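Local coordinates for protein CurB (Lyngbya majuscula, PDB 5KP7) that probably serves as an acyl carrier protein, holding acyl intermediates on a covalently attached 4'-phosphopantetheine arm for the enzymes of a biosynthetic pathway, at residues L79-R83 / I84-G88. Residues are numbered along the deposited sequence; the frame is centred on the assembly and turned at random.
Sequences LNIPR and IELAG
Pro82 leads into a short 3-10 turn of this carrier-protein domain that begins at Arg83, in the loop between helix 63-76 and helix 92-102, and the carbonyls of Pro82 and Arg83 are taken up by Glu85 and Leu86. Glu85 N donates to Pro82 O at 3.1 Å and Leu86 N to Arg83 O at 3.0 Å, the latter with an N-H...O angle of 162°. Each donor lies three residues beyond its acceptor, the spacing of a 3-10 turn.

The side chain of Glu85 folds back over the incoming chain. Its CG lies anti to the carbonyl carbon (chi1 -65°) and the chain then runs extended, bringing the carboxylate across Ile81 and Pro82. OE2 rests against the proline ring, 3.5 Å from Pro82 CD, while OE1 lies 3.6 Å from Ile81 CD1 and forms a salt bridge with Lys102. An alanine in place of Glu85 would remove the carboxylate and would probably leave Lys102 without its salt-bridge partner here and Pro82 CG and CD without the packing of OE2. The same Ile81 methyl also meets Leu86, CD1 to CD2 at 4.0 Å, and Pro82 CB packs separately on Ile84 CG1 at 4.1 Å.

The guanidinium of Arg83 forms salt bridges through NH1 and NH2 to acidic groups of a chain of another protein, where an acidic side chain also accepts a bond from Ile84 N, so the turn forms part of a protein-protein interface. Within its own chain it bridges two helices: Leu86 packs on Ile70 and Met74 of helix 63-76 and on Phe99 of helix 92-102.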
ATOM      1  N   LEU B  79       9.143 -26.134  12.674  1.00 53.67           N
ATOM      2  CA  LEU B  79       7.695 -26.148  12.642  1.00 53.76           C
ATOM      3  C   LEU B  79       7.277 -25.434  11.371  1.00 53.07           C
ATOM      4  O   LEU B  79       7.289 -24.200  11.309  1.00 52.77           O
ATOM      5  CB  LEU B  79       7.138 -25.474  13.894  1.00 53.50           C
ATOM      6  CG  LEU B  79       5.629 -25.583  14.102  1.00 54.88           C
ATOM      7  CD1 LEU B  79       5.180 -27.032  14.290  1.00 57.35           C
ATOM      8  CD2 LEU B  79       5.194 -24.706  15.271  1.00 54.66           C
ATOM      9  N   ASN B  80       6.924 -26.210  10.350  1.00 53.31           N
ATOM     10  CA  ASN B  80       6.608 -25.657   9.037  1.00 53.02           C
ATOM     11  C   ASN B  80       5.089 -25.600   8.787  1.00 51.01           C
ATOM     12  O   ASN B  80       4.545 -26.346   7.976  1.00 53.26           O
ATOM     13  CB  ASN B  80       7.340 -26.445   7.935  1.00 56.80           C
ATOM     14  CG  ASN B  80       7.514 -25.638   6.650  1.00 59.26           C
ATOM     15  OD1 ASN B  80       7.105 -24.475   6.558  1.00 59.56           O
ATOM     16  ND2 ASN B  80       8.129 -26.256   5.651  1.00 62.68           N
ATOM     17  N   ILE B  81       4.437 -24.683   9.497  1.00 44.43           N
ATOM     18  CA  ILE B  81       2.993 -24.488   9.446  1.00 41.08           C
ATOM     19  C   ILE B  81       2.762 -23.013   9.151  1.00 36.91           C
ATOM     20  O   ILE B  81       3.705 -22.225   9.195  1.00 35.61           O
ATOM     21  CB  ILE B  81       2.305 -24.890  10.784  1.00 41.41           C
ATOM     22  CG1 ILE B  81       2.735 -23.979  11.951  1.00 40.36           C
ATOM     23  CG2 ILE B  81       2.593 -26.357  11.099  1.00 44.80           C
ATOM     24  CD1 ILE B  81       2.027 -24.256  13.258  1.00 41.34           C
ATOM     25  N   PRO B  82       1.506 -22.618   8.856  1.00 34.46           N
ATOM     26  CA  PRO B  82       1.284 -21.190   8.605  1.00 31.76           C
ATOM     27  C   PRO B  82       1.627 -20.344   9.826  1.00 29.96           C
ATOM     28  O   PRO B  82       1.275 -20.724  10.952  1.00 29.26           O
ATOM     29  CB  PRO B  82      -0.224 -21.123   8.319  1.00 32.23           C
ATOM     30  CG  PRO B  82      -0.545 -22.456   7.757  1.00 34.48           C
ATOM     31  CD  PRO B  82       0.315 -23.423   8.522  1.00 35.72           C
ATOM     32  N   ARG B  83       2.316 -19.220   9.599  1.00 27.60           N
ATOM     33  CA  ARG B  83       2.695 -18.294  10.667  1.00 26.94           C
ATOM     34  C   ARG B  83       1.522 -17.766  11.470  1.00 26.44           C
ATOM     35  O   ARG B  83       1.638 -17.516  12.677  1.00 26.66           O
ATOM     36  CB  ARG B  83       3.495 -17.114  10.092  1.00 26.80           C
ATOM     37  CG  ARG B  83       4.762 -17.489   9.367  1.00 27.54           C
ATOM     38  CD  ARG B  83       5.241 -16.377   8.440  1.00 27.99           C
ATOM     39  NE  ARG B  83       6.393 -16.805   7.659  1.00 29.40           N
ATOM     40  CZ  ARG B  83       6.360 -17.542   6.547  1.00 29.91           C
ATOM     41  NH1 ARG B  83       7.494 -17.853   5.949  1.00 32.31           N
ATOM     42  NH2 ARG B  83       5.232 -18.017   6.031  1.00 28.85           N
ATOM     43  N   ILE B  84       0.369 -17.617  10.826  1.00 26.17           N
ATOM     44  CA  ILE B  84      -0.802 -17.112  11.533  1.00 27.12           C
ATOM     45  C   ILE B  84      -1.274 -18.033  12.654  1.00 28.79           C
ATOM     46  O   ILE B  84      -2.000 -17.588  13.525  1.00 29.88           O
ATOM     47  CB  ILE B  84      -2.003 -16.806  10.596  1.00 27.50           C
ATOM     48  CG1 ILE B  84      -2.507 -18.061   9.863  1.00 28.38           C
ATOM     49  CG2 ILE B  84      -1.616 -15.722   9.613  1.00 27.09           C
ATOM     50  CD1 ILE B  84      -3.852 -17.828   9.218  1.00 29.80           C
ATOM     51  N   GLU B  85      -0.876 -19.301  12.623  1.00 30.96           N
ATOM     52  CA  GLU B  85      -1.269 -20.234  13.699  1.00 33.69           C
ATOM     53  C   GLU B  85      -0.603 -19.895  15.042  1.00 33.92           C
ATOM     54  O   GLU B  85      -1.029 -20.400  16.094  1.00 35.55           O
ATOM     55  CB  GLU B  85      -1.042 -21.691  13.268  1.00 36.25           C
ATOM     56  CG  GLU B  85      -1.946 -22.053  12.106  1.00 38.56           C
ATOM     57  CD  GLU B  85      -1.944 -23.491  11.684  1.00 42.94           C
ATOM     58  OE1 GLU B  85      -1.427 -24.360  12.414  1.00 46.51           O
ATOM     59  OE2 GLU B  85      -2.510 -23.759  10.602  1.00 45.64           O
ATOM     60  N   LEU B  86       0.413 -19.037  15.019  1.00 32.00           N
ATOM     61  CA  LEU B  86       1.074 -18.572  16.242  1.00 32.79           C
ATOM     62  C   LEU B  86       0.622 -17.192  16.696  1.00 33.05           C
ATOM     63  O   LEU B  86       1.207 -16.638  17.631  1.00 33.69           O
ATOM     64  CB  LEU B  86       2.602 -18.596  16.061  1.00 32.71           C
ATOM     65  CG  LEU B  86       3.290 -19.964  15.922  1.00 34.17           C
ATOM     66  CD1 LEU B  86       2.817 -20.939  17.001  1.00 35.70           C
ATOM     67  CD2 LEU B  86       3.115 -20.601  14.557  1.00 34.41           C
ATOM     68  N   ALA B  87      -0.408 -16.631  16.044  1.00 32.52           N
ATOM     69  CA  ALA B  87      -0.949 -15.328  16.397  1.00 33.52           C
ATOM     70  C   ALA B  87      -1.834 -15.419  17.624  1.00 36.05           C
ATOM     71  O   ALA B  87      -2.323 -16.504  17.988  1.00 36.72           O
ATOM     72  CB  ALA B  87      -1.779 -14.772  15.228  1.00 33.76           C
ATOM     73  N   GLY B  88      -2.082 -14.261  18.226  1.00 38.01           N
ATOM     74  CA  GLY B  88      -3.148 -14.106  19.203  1.00 41.33           C
ATOM     75  C   GLY B  88      -2.735 -14.232  20.654  1.00 43.23           C
ATOM     76  O   GLY B  88      -3.573 -14.037  21.537  1.00 46.51           O
TER